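Local structure of thiol peroxidase (Aquifex aeolicus, 2YZH) at residues Pro19-Gly24 / Gly143-Val148; Pro56-Pro61 / Ser86-Phe91; Thr60-Thr65 / Thr155-Tyr160; Leu132-Phe137 / Gln149-Ile154. The protein probably reduces hydrogen peroxide and organic hydroperoxides to water and alcohols with electrons from thioredoxin, protecting the cell against oxidative stress. One frame throughout, in Å; residues are numbered along the deposited sequence.

Contact 1 (Pro19-Gly24 / Gly143-Val148). With SO4 (sulfate ion), chain H.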
loop_
_atom_site.group_PDB
_atom_site.type_symbol
_atom_site.label_atom_id
_atom_site.label_comp_id
_atom_site.label_asym_id
_atom_site.label_seq_id
_atom_site.Cartn_x
_atom_site.Cartn_y
_atom_site.Cartn_z
ATOM N N PRO D 19 0.766 -8.361 -12.633
ATOM C CA PRO D 19 0.710 -9.013 -13.944
ATOM C C PRO D 19 1.662 -10.202 -14.022
ATOM O O PRO D 19 2.638 -10.277 -13.275
ATOM C CB PRO D 19 1.141 -7.902 -14.886
ATOM C CG PRO D 19 2.224 -7.237 -14.080
ATOM C CD PRO D 19 1.567 -7.123 -12.709
ATOM N N GLU D 20 1.376 -11.128 -14.929
ATOM C CA GLU D 20 2.238 -12.286 -15.104
ATOM C C GLU D 20 3.333 -11.887 -16.090
ATOM O O GLU D 20 3.044 -11.368 -17.163
ATOM C CB GLU D 20 1.443 -13.466 -15.669
ATOM C CG GLU D 20 2.215 -14.773 -15.659
ATOM C CD GLU D 20 1.516 -15.885 -16.417
ATOM O OE1 GLU D 20 1.923 -17.052 -16.260
ATOM O OE2 GLU D 20 0.568 -15.593 -17.176
ATOM N N LEU D 21 4.590 -12.107 -15.724
ATOM C CA LEU D 21 5.688 -11.766 -16.621
ATOM C C LEU D 21 6.096 -12.952 -17.485
ATOM O O LEU D 21 5.904 -14.109 -17.108
ATOM C CB LEU D 21 6.901 -11.277 -15.827
ATOM C CG LEU D 21 6.967 -9.791 -15.471
ATOM C CD1 LEU D 21 5.718 -9.370 -14.712
ATOM C CD2 LEU D 21 8.219 -9.534 -14.642
ATOM N N LYS D 22 6.650 -12.658 -18.654
ATOM C CA LYS D 22 7.105 -13.707 -19.555
ATOM C C LYS D 22 8.476 -13.327 -20.099
ATOM O O LYS D 22 8.863 -12.157 -20.077
ATOM C CB LYS D 22 6.128 -13.885 -20.719
ATOM C CG LYS D 22 6.106 -12.716 -21.687
ATOM C CD LYS D 22 5.417 -13.083 -22.995
ATOM C CE LYS D 22 5.411 -11.904 -23.953
ATOM N NZ LYS D 22 4.850 -12.274 -25.277
ATOM N N VAL D 23 9.218 -14.322 -20.567
ATOM C CA VAL D 23 10.537 -14.075 -21.128
ATOM C C VAL D 23 10.387 -13.073 -22.267
ATOM O O VAL D 23 9.479 -13.190 -23.091
ATOM C CB VAL D 23 11.167 -15.389 -21.639
ATOM C CG1 VAL D 23 12.381 -15.098 -22.513
ATOM C CG2 VAL D 23 11.578 -16.241 -20.449
ATOM N N GLY D 24 11.266 -12.075 -22.296
ATOM C CA GLY D 24 11.196 -11.057 -23.331
ATOM C C GLY D 24 10.641 -9.736 -22.824
ATOM O O GLY D 24 10.899 -8.684 -23.413
ATOM N N GLY D 143 18.031 -5.419 -20.054
ATOM C CA GLY D 143 16.925 -5.129 -19.158
ATOM C C GLY D 143 15.689 -5.959 -19.456
ATOM O O GLY D 143 14.581 -5.602 -19.048
ATOM N N LYS D 144 15.873 -7.068 -20.169
ATOM C CA LYS D 144 14.763 -7.952 -20.509
ATOM C C LYS D 144 14.815 -9.225 -19.687
ATOM O O LYS D 144 15.896 -9.726 -19.369
ATOM C CB LYS D 144 14.794 -8.335 -21.993
ATOM C CG LYS D 144 14.805 -7.163 -22.958
ATOM C CD LYS D 144 13.562 -6.309 -22.814
ATOM C CE LYS D 144 13.668 -5.047 -23.658
ATOM N NZ LYS D 144 13.792 -5.355 -25.109
ATOM N N VAL D 145 13.642 -9.741 -19.334
ATOM C CA VAL D 145 13.560 -10.982 -18.583
ATOM C C VAL D 145 14.036 -12.070 -19.544
ATOM O O VAL D 145 13.425 -12.296 -20.583
ATOM C CB VAL D 145 12.110 -11.282 -18.150
ATOM C CG1 VAL D 145 12.059 -12.603 -17.403
ATOM C CG2 VAL D 145 11.583 -10.146 -17.281
ATOM N N ALA D 146 15.125 -12.738 -19.194
ATOM C CA ALA D 146 15.683 -13.773 -20.052
ATOM C C ALA D 146 15.352 -15.173 -19.566
ATOM O O ALA D 146 15.528 -16.146 -20.299
ATOM C CB ALA D 146 17.196 -13.599 -20.143
ATOM N N TYR D 147 14.862 -15.270 -18.334
ATOM C CA TYR D 147 14.536 -16.558 -17.738
ATOM C C TYR D 147 13.606 -16.385 -16.544
ATOM O O TYR D 147 13.684 -15.385 -15.830
ATOM C CB TYR D 147 15.830 -17.236 -17.276
ATOM C CG TYR D 147 15.642 -18.462 -16.410
ATOM C CD1 TYR D 147 15.553 -19.734 -16.976
ATOM C CD2 TYR D 147 15.572 -18.351 -15.022
ATOM C CE1 TYR D 147 15.404 -20.868 -16.176
ATOM C CE2 TYR D 147 15.419 -19.471 -14.217
ATOM C CZ TYR D 147 15.338 -20.728 -14.801
ATOM O OH TYR D 147 15.200 -21.837 -13.998
ATOM N N VAL D 148 12.732 -17.364 -16.329
ATOM C CA VAL D 148 11.815 -17.329 -15.195
ATOM C C VAL D 148 11.568 -18.727 -14.646
ATOM O O VAL D 148 11.495 -19.702 -15.399
ATOM C CB VAL D 148 10.426 -16.734 -15.568
ATOM C CG1 VAL D 148 10.576 -15.318 -16.097
ATOM C CG2 VAL D 148 9.740 -17.619 -16.593
HETATM S S SO4 H . -2.206 -9.293 -16.263
HETATM O O1 SO4 H . -1.884 -7.968 -16.828
HETATM O O2 SO4 H . -1.061 -10.201 -16.444
HETATM O O3 SO4 H . -2.514 -9.151 -14.823
HETATM O O4 SO4 H . -3.378 -9.853 -16.965
#
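Val23 and Val145 bring the two backbones together, their CA atoms 5.0 Å apart, where the irregular segment Pro19-Gly24 passes the start of strand 145-150 with the touching parts directed 127° from each other. Gly24 N donates to Val145 O at 2.8 Å, nearly straight (165° at the hydrogen) and in the carbonyl plane, and Val23 CA adds a CA-H...O contact to this oxygen. Val23 and Val145 carry much of the contact. Val23 CG1, anti to the backbone N (chi1 167°), lies 3.6 Å from Val145 O, while Val23 CG2 rests against the Ala146 carbonyl and reaches Val148 CG2 at 4.5 Å. Leu21 CD2 meets Val145 CG2 methyl to methyl at 4.3 Å. Lys144 lays its CD methylene 3.6 Å from Gly24 O before its amino end turns away. At the far end, Glu20 N donates to sulfate O2 at 3.0 Å; the ion is also bound by Arg5 NH2 of the same chain and by Gly126 N of a neighbouring subunit. The loop thus borders strand 145-150, the outermost strand of the main sheet within the chain. Ala146 and Tyr147 form a classic beta bulge opposite Ile138 of strand 135-139, and they pack on helix 160-170, where Glu162 takes the Tyr147 hydroxyl.

Contact 2 (Pro56-Pro61 / Ser86-Phe91)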
loop_
_atom_site.group_PDB
_atom_site.type_symbol
_atom_site.label_atom_id
_atom_site.label_comp_id
_atom_site.label_asym_id
_atom_site.label_seq_id
_atom_site.Cartn_x
_atom_site.Cartn_y
_atom_site.Cartn_z
ATOM N N PRO D 56 9.563 -16.230 0.482
ATOM C CA PRO D 56 8.570 -15.813 1.472
ATOM C C PRO D 56 9.223 -15.132 2.677
ATOM O O PRO D 56 8.813 -14.050 3.083
ATOM C CB PRO D 56 7.893 -17.130 1.847
ATOM C CG PRO D 56 7.937 -17.892 0.571
ATOM C CD PRO D 56 9.344 -17.629 0.073
ATOM N N SER D 57 10.243 -15.765 3.248
ATOM C CA SER D 57 10.920 -15.189 4.407
ATOM C C SER D 57 12.208 -15.910 4.771
ATOM O O SER D 57 12.236 -17.138 4.884
ATOM C CB SER D 57 10.000 -15.209 5.625
ATOM O OG SER D 57 10.685 -14.748 6.782
ATOM N N LEU D 58 13.268 -15.137 4.966
ATOM C CA LEU D 58 14.556 -15.703 5.335
ATOM C C LEU D 58 14.511 -16.302 6.739
ATOM O O LEU D 58 15.471 -16.934 7.178
ATOM C CB LEU D 58 15.645 -14.630 5.257
ATOM C CG LEU D 58 15.928 -14.073 3.859
ATOM C CD1 LEU D 58 16.921 -12.924 3.951
ATOM C CD2 LEU D 58 16.475 -15.179 2.966
ATOM N N ASP D 59 13.404 -16.103 7.448
ATOM C CA ASP D 59 13.269 -16.654 8.793
ATOM C C ASP D 59 12.566 -18.009 8.814
ATOM O O ASP D 59 12.059 -18.443 9.850
ATOM C CB ASP D 59 12.537 -15.675 9.712
ATOM C CG ASP D 59 13.463 -14.618 10.284
ATOM O OD1 ASP D 59 14.625 -14.959 10.596
ATOM O OD2 ASP D 59 13.032 -13.455 10.438
ATOM N N THR D 60 12.527 -18.664 7.658
ATOM C CA THR D 60 11.927 -19.989 7.547
ATOM C C THR D 60 13.022 -20.907 7.007
ATOM O O THR D 60 13.846 -20.487 6.190
ATOM C CB THR D 60 10.704 -19.998 6.596
ATOM O OG1 THR D 60 11.113 -19.651 5.269
ATOM C CG2 THR D 60 9.655 -19.008 7.076
ATOM N N PRO D 61 13.051 -22.170 7.464
ATOM C CA PRO D 61 14.043 -23.168 7.050
ATOM C C PRO D 61 14.280 -23.308 5.548
ATOM O O PRO D 61 15.424 -23.310 5.096
ATOM C CB PRO D 61 13.507 -24.461 7.668
ATOM C CG PRO D 61 12.838 -23.977 8.905
ATOM C CD PRO D 61 12.081 -22.768 8.398
ATOM N N SER D 86 12.748 -10.427 -0.253
ATOM C CA SER D 86 11.602 -10.887 0.529
ATOM C C SER D 86 10.957 -9.700 1.228
ATOM O O SER D 86 11.455 -8.570 1.154
ATOM C CB SER D 86 12.040 -11.897 1.588
ATOM O OG SER D 86 12.641 -11.226 2.682
ATOM N N MET D 87 9.850 -9.956 1.916
ATOM C CA MET D 87 9.158 -8.901 2.634
ATOM C C MET D 87 9.684 -8.767 4.063
ATOM O O MET D 87 9.135 -8.005 4.848
ATOM C CB MET D 87 7.648 -9.167 2.661
ATOM C CG MET D 87 6.977 -9.096 1.294
ATOM S SD MET D 87 7.278 -7.520 0.464
ATOM C CE MET D 87 5.970 -6.501 1.133
ATOM N N ASP D 88 10.734 -9.510 4.399
ATOM C CA ASP D 88 11.330 -9.428 5.740
ATOM C C ASP D 88 11.839 -8.007 5.921
ATOM O O ASP D 88 12.287 -7.397 4.954
ATOM C CB ASP D 88 12.554 -10.342 5.868
ATOM C CG ASP D 88 12.219 -11.811 5.751
ATOM O OD1 ASP D 88 11.412 -12.302 6.563
ATOM O OD2 ASP D 88 12.775 -12.472 4.853
ATOM N N LEU D 89 11.782 -7.474 7.139
ATOM C CA LEU D 89 12.323 -6.135 7.361
ATOM C C LEU D 89 13.832 -6.295 7.296
ATOM O O LEU D 89 14.356 -7.387 7.529
ATOM C CB LEU D 89 11.954 -5.585 8.743
ATOM C CG LEU D 89 10.527 -5.125 9.017
ATOM C CD1 LEU D 89 10.498 -4.439 10.376
ATOM C CD2 LEU D 89 10.058 -4.151 7.925
ATOM N N PRO D 90 14.553 -5.212 6.973
ATOM C CA PRO D 90 16.016 -5.255 6.887
ATOM C C PRO D 90 16.665 -5.780 8.175
ATOM O O PRO D 90 17.706 -6.430 8.133
ATOM C CB PRO D 90 16.384 -3.796 6.611
ATOM C CG PRO D 90 15.208 -3.305 5.812
ATOM C CD PRO D 90 14.039 -3.887 6.578
ATOM N N PHE D 91 16.042 -5.507 9.316
ATOM C CA PHE D 91 16.594 -5.939 10.599
ATOM C C PHE D 91 16.699 -7.453 10.719
ATOM O O PHE D 91 17.638 -7.965 11.322
ATOM C CB PHE D 91 15.756 -5.369 11.737
ATOM C CG PHE D 91 15.536 -3.893 11.625
ATOM C CD1 PHE D 91 16.602 -3.008 11.753
ATOM C CD2 PHE D 91 14.274 -3.387 11.336
ATOM C CE1 PHE D 91 16.414 -1.637 11.590
ATOM C CE2 PHE D 91 14.075 -2.021 11.171
ATOM C CZ PHE D 91 15.148 -1.145 11.298
HETATM O O HOH W 1 8.514 -12.369 1.040
HETATM O O HOH W 2 11.067 -11.875 9.194
#
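Asp88 reaches across to Ser57 and Leu58 with a carboxylate whose two oxygens have different partners. From CB, which points toward the loop 56-61, Asp88 CG is set beside the backbone N and anti to the carbonyl carbon (chi1 -65°), 3.5 Å from Ser57 OG. Asp88 OD1 accepts from Ser57 OG at 2.6 Å on its syn lone pair, and a water bridges OD1 to Asp59 OD2. Asp88 OD2 accepts from Leu58 N at 2.7 Å, on the syn side and 22° out of the carboxylate plane. From the opposite face Ser86 OG donates to Asp88 OD2 at 2.5 Å, standing 43° out of that plane. Held on both faces and at both oxygens, the group has little freedom to turn. The gripped loop is a type I turn from Ser57 to Thr60, placed in this thioredoxin-fold peroxiredoxin directly before the helix that bears the predicted peroxidatic Cys63; Ser57 OG also accepts from Asp59 N at 3.1 Å, closing an ST turn. An alanine in place of Asp88 would probably leave Leu58 N and the Ser57 and Ser86 hydroxyls without the carboxylate that accepts from them and let the turn shift. Asp59 OD2 lies 4.4 Å from Asp88 OD1, a like-charge approach probably eased by the bridging water and by the salt bridge of Asp59 OD1 to Arg95 of a neighbouring subunit. Another water accepts from Met87 N and donates to Pro56 O at 2.7 Å.

Contact 3 (Thr60-Thr65 / Thr155-Tyr160)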
loop_
_atom_site.group_PDB
_atom_site.type_symbol
_atom_site.label_atom_id
_atom_site.label_comp_id
_atom_site.label_asym_id
_atom_site.label_seq_id
_atom_site.Cartn_x
_atom_site.Cartn_y
_atom_site.Cartn_z
ATOM N N THR D 60 12.527 -18.664 7.658
ATOM C CA THR D 60 11.927 -19.989 7.547
ATOM C C THR D 60 13.022 -20.907 7.007
ATOM O O THR D 60 13.846 -20.487 6.190
ATOM C CB THR D 60 10.704 -19.998 6.596
ATOM O OG1 THR D 60 11.113 -19.651 5.269
ATOM C CG2 THR D 60 9.655 -19.008 7.076
ATOM N N PRO D 61 13.051 -22.170 7.464
ATOM C CA PRO D 61 14.043 -23.168 7.050
ATOM C C PRO D 61 14.280 -23.308 5.548
ATOM O O PRO D 61 15.424 -23.310 5.096
ATOM C CB PRO D 61 13.507 -24.461 7.668
ATOM C CG PRO D 61 12.838 -23.977 8.905
ATOM C CD PRO D 61 12.081 -22.768 8.398
ATOM N N VAL D 62 13.208 -23.432 4.775
ATOM C CA VAL D 62 13.340 -23.595 3.331
ATOM C C VAL D 62 14.034 -22.416 2.651
ATOM O O VAL D 62 14.922 -22.607 1.820
ATOM C CB VAL D 62 11.966 -23.820 2.666
ATOM C CG1 VAL D 62 12.120 -23.908 1.151
ATOM C CG2 VAL D 62 11.345 -25.102 3.207
ATOM N N CYS D 63 13.633 -21.201 3.002
ATOM C CA CYS D 63 14.238 -20.018 2.401
ATOM C C CYS D 63 15.707 -19.875 2.820
ATOM O O CYS D 63 16.542 -19.430 2.037
ATOM C CB CYS D 63 13.441 -18.769 2.791
ATOM S SG CYS D 63 11.683 -18.824 2.297
ATOM N N GLU D 64 16.018 -20.251 4.056
ATOM C CA GLU D 64 17.392 -20.165 4.540
ATOM C C GLU D 64 18.267 -21.128 3.750
ATOM O O GLU D 64 19.374 -20.782 3.338
ATOM C CB GLU D 64 17.456 -20.498 6.033
ATOM C CG GLU D 64 16.839 -19.431 6.918
ATOM C CD GLU D 64 16.872 -19.794 8.391
ATOM O OE1 GLU D 64 16.458 -18.952 9.219
ATOM O OE2 GLU D 64 17.308 -20.916 8.721
ATOM N N THR D 65 17.755 -22.336 3.534
ATOM C CA THR D 65 18.465 -23.363 2.781
ATOM C C THR D 65 18.681 -22.928 1.336
ATOM O O THR D 65 19.766 -23.109 0.771
ATOM C CB THR D 65 17.674 -24.693 2.786
ATOM O OG1 THR D 65 17.670 -25.235 4.112
ATOM C CG2 THR D 65 18.294 -25.695 1.828
ATOM N N THR D 155 6.512 -24.618 -0.265
ATOM C CA THR D 155 7.407 -25.362 0.627
ATOM C C THR D 155 8.557 -26.070 -0.083
ATOM O O THR D 155 9.468 -26.569 0.573
ATOM C CB THR D 155 6.664 -26.440 1.457
ATOM O OG1 THR D 155 6.100 -27.420 0.579
ATOM C CG2 THR D 155 5.572 -25.812 2.307
ATOM N N GLU D 156 8.522 -26.120 -1.411
ATOM C CA GLU D 156 9.579 -26.791 -2.159
ATOM C C GLU D 156 10.712 -25.848 -2.558
ATOM O O GLU D 156 10.514 -24.641 -2.710
ATOM C CB GLU D 156 8.989 -27.470 -3.408
ATOM C CG GLU D 156 7.999 -28.578 -3.062
ATOM C CD GLU D 156 7.284 -29.179 -4.262
ATOM O OE1 GLU D 156 7.468 -28.697 -5.400
ATOM O OE2 GLU D 156 6.522 -30.147 -4.057
ATOM N N GLU D 157 11.906 -26.411 -2.716
ATOM C CA GLU D 157 13.072 -25.633 -3.118
ATOM C C GLU D 157 13.059 -25.530 -4.638
ATOM O O GLU D 157 12.436 -26.348 -5.315
ATOM C CB GLU D 157 14.357 -26.319 -2.640
ATOM C CG GLU D 157 14.528 -26.327 -1.127
ATOM C CD GLU D 157 15.740 -27.126 -0.680
ATOM O OE1 GLU D 157 16.851 -26.845 -1.176
ATOM O OE2 GLU D 157 15.579 -28.034 0.165
ATOM N N PRO D 158 13.732 -24.517 -5.201
ATOM C CA PRO D 158 13.746 -24.380 -6.659
ATOM C C PRO D 158 14.776 -25.304 -7.297
ATOM O O PRO D 158 15.491 -26.021 -6.596
ATOM C CB PRO D 158 14.108 -22.914 -6.855
ATOM C CG PRO D 158 15.083 -22.685 -5.753
ATOM C CD PRO D 158 14.425 -23.380 -4.561
ATOM N N ASN D 159 14.830 -25.288 -8.625
ATOM C CA ASN D 159 15.802 -26.074 -9.372
ATOM C C ASN D 159 17.019 -25.154 -9.478
ATOM O O ASN D 159 17.018 -24.201 -10.254
ATOM C CB ASN D 159 15.276 -26.393 -10.770
ATOM C CG ASN D 159 16.239 -27.244 -11.577
ATOM O OD1 ASN D 159 17.447 -26.998 -11.590
ATOM N ND2 ASN D 159 15.705 -28.245 -12.268
ATOM N N TYR D 160 18.047 -25.442 -8.689
ATOM C CA TYR D 160 19.256 -24.625 -8.664
ATOM C C TYR D 160 20.116 -24.695 -9.925
ATOM O O TYR D 160 20.468 -23.667 -10.500
ATOM C CB TYR D 160 20.093 -25.013 -7.446
ATOM C CG TYR D 160 19.365 -24.855 -6.131
ATOM C CD1 TYR D 160 19.287 -23.612 -5.494
ATOM C CD2 TYR D 160 18.751 -25.947 -5.518
ATOM C CE1 TYR D 160 18.620 -23.465 -4.276
ATOM C CE2 TYR D 160 18.080 -25.811 -4.302
ATOM C CZ TYR D 160 18.021 -24.568 -3.686
ATOM O OH TYR D 160 17.388 -24.440 -2.473
#
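Val62 and Thr65, on one side of the first turns of helix 61-73, face the loop that leads into helix 160-170. In this thioredoxin-fold protein the helix carries the predicted peroxidatic Cys63, whose CB points away from the loop. The closer part of the contact is apolar or mixed, and no hydrogen bond crosses it. Val62 sets both methyls against the Thr155 carbonyl, CG2 at 3.6 Å and CG1 at 3.8 Å from Thr155 O, and CG1 also touches Glu157 CG at 4.1 Å. One turn on, Thr65 crosses the extended Glu157 side chain at about a right angle. Its chi1 of -68° puts CG2 anti to the backbone N, so that the methyl lies 3.5 Å from Glu157 OE1 while the hydroxyl turns back to Pro61 O. The other side is loose: the CB atoms of Thr155 and Glu156 point away from the helix, and both residues are exposed. Beside the Thr65 methyl, Glu157 OE1 receives a salt bridge from Lys69. An alanine in place of Glu157 would probably leave Lys69 and the Tyr160 hydroxyl without this acceptor and strip cover from the Thr65 methyl. The Tyr160 ring has Pro158 CG 3.9 Å above one face, and at its edge Tyr160 OH donates over 2.8 Å to the anti lone pair of Glu157 OE1.

Contact 4 (Leu132-Phe137 / Gln149-Ile154)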
loop_
_atom_site.group_PDB
_atom_site.type_symbol
_atom_site.label_atom_id
_atom_site.label_comp_id
_atom_site.label_asym_id
_atom_site.label_seq_id
_atom_site.Cartn_x
_atom_site.Cartn_y
_atom_site.Cartn_z
ATOM N N LEU D 132 5.885 -12.744 -0.629
ATOM C CA LEU D 132 6.338 -13.087 -1.975
ATOM C C LEU D 132 6.450 -14.595 -2.179
ATOM O O LEU D 132 6.862 -15.323 -1.270
ATOM C CB LEU D 132 7.702 -12.439 -2.267
ATOM C CG LEU D 132 7.793 -10.912 -2.164
ATOM C CD1 LEU D 132 9.136 -10.459 -2.729
ATOM C CD2 LEU D 132 6.650 -10.261 -2.946
ATOM N N ALA D 133 6.068 -15.061 -3.368
ATOM C CA ALA D 133 6.167 -16.484 -3.691
ATOM C C ALA D 133 7.622 -16.790 -4.048
ATOM O O ALA D 133 8.422 -15.879 -4.289
ATOM C CB ALA D 133 5.253 -16.832 -4.860
ATOM N N ARG D 134 7.962 -18.076 -4.089
ATOM C CA ARG D 134 9.325 -18.495 -4.392
ATOM C C ARG D 134 9.542 -18.540 -5.898
ATOM O O ARG D 134 8.951 -19.365 -6.604
ATOM C CB ARG D 134 9.587 -19.869 -3.768
ATOM C CG ARG D 134 11.057 -20.258 -3.653
ATOM C CD ARG D 134 11.193 -21.645 -3.015
ATOM N NE ARG D 134 10.447 -21.752 -1.760
ATOM C CZ ARG D 134 10.768 -21.118 -0.635
ATOM N NH1 ARG D 134 11.833 -20.325 -0.597
ATOM N NH2 ARG D 134 10.018 -21.265 0.448
ATOM N N ALA D 135 10.389 -17.645 -6.393
ATOM C CA ALA D 135 10.658 -17.586 -7.820
ATOM C C ALA D 135 12.069 -17.103 -8.114
ATOM O O ALA D 135 12.771 -16.612 -7.226
ATOM C CB ALA D 135 9.656 -16.663 -8.496
ATOM N N VAL D 136 12.471 -17.254 -9.369
ATOM C CA VAL D 136 13.781 -16.820 -9.821
ATOM C C VAL D 136 13.648 -16.159 -11.176
ATOM O O VAL D 136 12.975 -16.673 -12.065
ATOM C CB VAL D 136 14.769 -17.994 -9.954
ATOM C CG1 VAL D 136 16.118 -17.473 -10.463
ATOM C CG2 VAL D 136 14.946 -18.674 -8.614
ATOM N N PHE D 137 14.290 -15.004 -11.320
ATOM C CA PHE D 137 14.270 -14.258 -12.565
ATOM C C PHE D 137 15.707 -13.967 -12.934
ATOM O O PHE D 137 16.531 -13.723 -12.062
ATOM C CB PHE D 137 13.551 -12.915 -12.385
ATOM C CG PHE D 137 12.119 -13.046 -11.978
ATOM C CD1 PHE D 137 11.133 -13.274 -12.928
ATOM C CD2 PHE D 137 11.762 -12.986 -10.634
ATOM C CE1 PHE D 137 9.802 -13.451 -12.546
ATOM C CE2 PHE D 137 10.439 -13.162 -10.245
ATOM C CZ PHE D 137 9.459 -13.395 -11.206
ATOM N N GLN D 149 11.465 -18.821 -13.327
ATOM C CA GLN D 149 11.158 -20.080 -12.677
ATOM C C GLN D 149 10.278 -19.799 -11.469
ATOM O O GLN D 149 10.684 -19.105 -10.539
ATOM C CB GLN D 149 12.412 -20.833 -12.217
ATOM C CG GLN D 149 12.040 -22.098 -11.432
ATOM C CD GLN D 149 13.223 -22.837 -10.828
ATOM O OE1 GLN D 149 13.053 -23.630 -9.903
ATOM N NE2 GLN D 149 14.422 -22.590 -11.350
ATOM N N LEU D 150 9.058 -20.315 -11.508
ATOM C CA LEU D 150 8.138 -20.150 -10.400
ATOM C C LEU D 150 7.993 -21.528 -9.779
ATOM O O LEU D 150 7.451 -22.433 -10.411
ATOM C CB LEU D 150 6.769 -19.668 -10.887
ATOM C CG LEU D 150 5.706 -19.580 -9.786
ATOM C CD1 LEU D 150 6.107 -18.502 -8.779
ATOM C CD2 LEU D 150 4.351 -19.252 -10.391
ATOM N N VAL D 151 8.491 -21.691 -8.556
ATOM C CA VAL D 151 8.390 -22.976 -7.865
ATOM C C VAL D 151 6.897 -23.238 -7.665
ATOM O O VAL D 151 6.188 -22.419 -7.084
ATOM C CB VAL D 151 9.134 -22.929 -6.511
ATOM C CG1 VAL D 151 9.163 -24.321 -5.872
ATOM C CG2 VAL D 151 10.558 -22.421 -6.728
ATOM N N PRO D 152 6.398 -24.390 -8.146
ATOM C CA PRO D 152 4.979 -24.749 -8.033
ATOM C C PRO D 152 4.381 -24.895 -6.637
ATOM O O PRO D 152 3.163 -24.814 -6.473
ATOM C CB PRO D 152 4.886 -26.040 -8.846
ATOM C CG PRO D 152 6.236 -26.664 -8.615
ATOM C CD PRO D 152 7.172 -25.486 -8.758
ATOM N N GLU D 153 5.229 -25.122 -5.642
ATOM C CA GLU D 153 4.775 -25.275 -4.263
ATOM C C GLU D 153 5.703 -24.445 -3.397
ATOM O O GLU D 153 6.917 -24.595 -3.474
ATOM C CB GLU D 153 4.837 -26.752 -3.842
ATOM C CG GLU D 153 4.875 -27.003 -2.331
ATOM C CD GLU D 153 3.639 -26.507 -1.598
ATOM O OE1 GLU D 153 2.517 -26.919 -1.966
ATOM O OE2 GLU D 153 3.790 -25.715 -0.640
ATOM N N ILE D 154 5.131 -23.573 -2.573
ATOM C CA ILE D 154 5.930 -22.712 -1.708
ATOM C C ILE D 154 6.905 -23.459 -0.789
ATOM O O ILE D 154 8.021 -22.988 -0.569
ATOM C CB ILE D 154 5.021 -21.797 -0.860
ATOM C CG1 ILE D 154 4.271 -20.829 -1.784
ATOM C CG2 ILE D 154 5.854 -21.009 0.148
ATOM C CD1 ILE D 154 3.168 -20.050 -1.105
HETATM O O HOH W 3 6.533 -20.228 -5.468
#
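Arg134 grips Ile154 O where the beta hairpin of strands 135-139 and 145-150 gives way to loop on both sides. Arg134 NE donates at 3.0 Å and Arg134 NH2 at 2.8 Å to Ile154 O, which lies within 1° of the guanidinium plane. The side chain starts anti to the backbone N (chi1 -163°), runs past Val151 with Arg134 CG 3.8 Å from Val151 CG2, and bends at chi3 to present that edge. Next to it, past the strand ends, Val151 N reaches Arg134 O at 3.1 Å, and a water donates both to this oxygen and to Val151 O. On its remaining nitrogen, NH1, the guanidinium forms a salt bridge with Glu66. Arg134 also packs on Cys63, consistent with the arginine that accompanies the peroxidatic cysteine in peroxiredoxins. Behind this group, the antiparallel pairing sets the backbone. Val136 and Gln149 form a hydrogen-bonded pair, Val136 N to Gln149 O 2.8 Å and Gln149 N to Val136 O 2.9 Å, with both side chains lying against Val163 of helix 160-170. Ala135 and Leu150 make the adjacent non-hydrogen-bonded pair on the other face, where Ala135 CB meets Leu150 CD1 at 4.0 Å. Farther out, Gln149 OE1 accepts from the backbone N of Asn159.

In the fold
Contacts 2 and 4 are buried, contact 1 is partly buried, and contact 3 lies at the surface. Contacts 1 and 4 share strand 145-150 and touch through Val148 and Phe137, one bordering the sheet edge with a single backbone bond, the other pairing two strands within it. Contacts 2 and 3 share Thr60 and Pro61 at the start of helix 61-73, yet the first is a dense polar network and the second mainly methyls against carbonyls and a carboxylate. Contacts 2, 3 and 4 meet round Cys63, whose SG lies 3.4 Å from Pro56 CD and 3.3 Å from Arg134 NH1. Contact 1 is remote from contact 2, their centres about 24 Å apart.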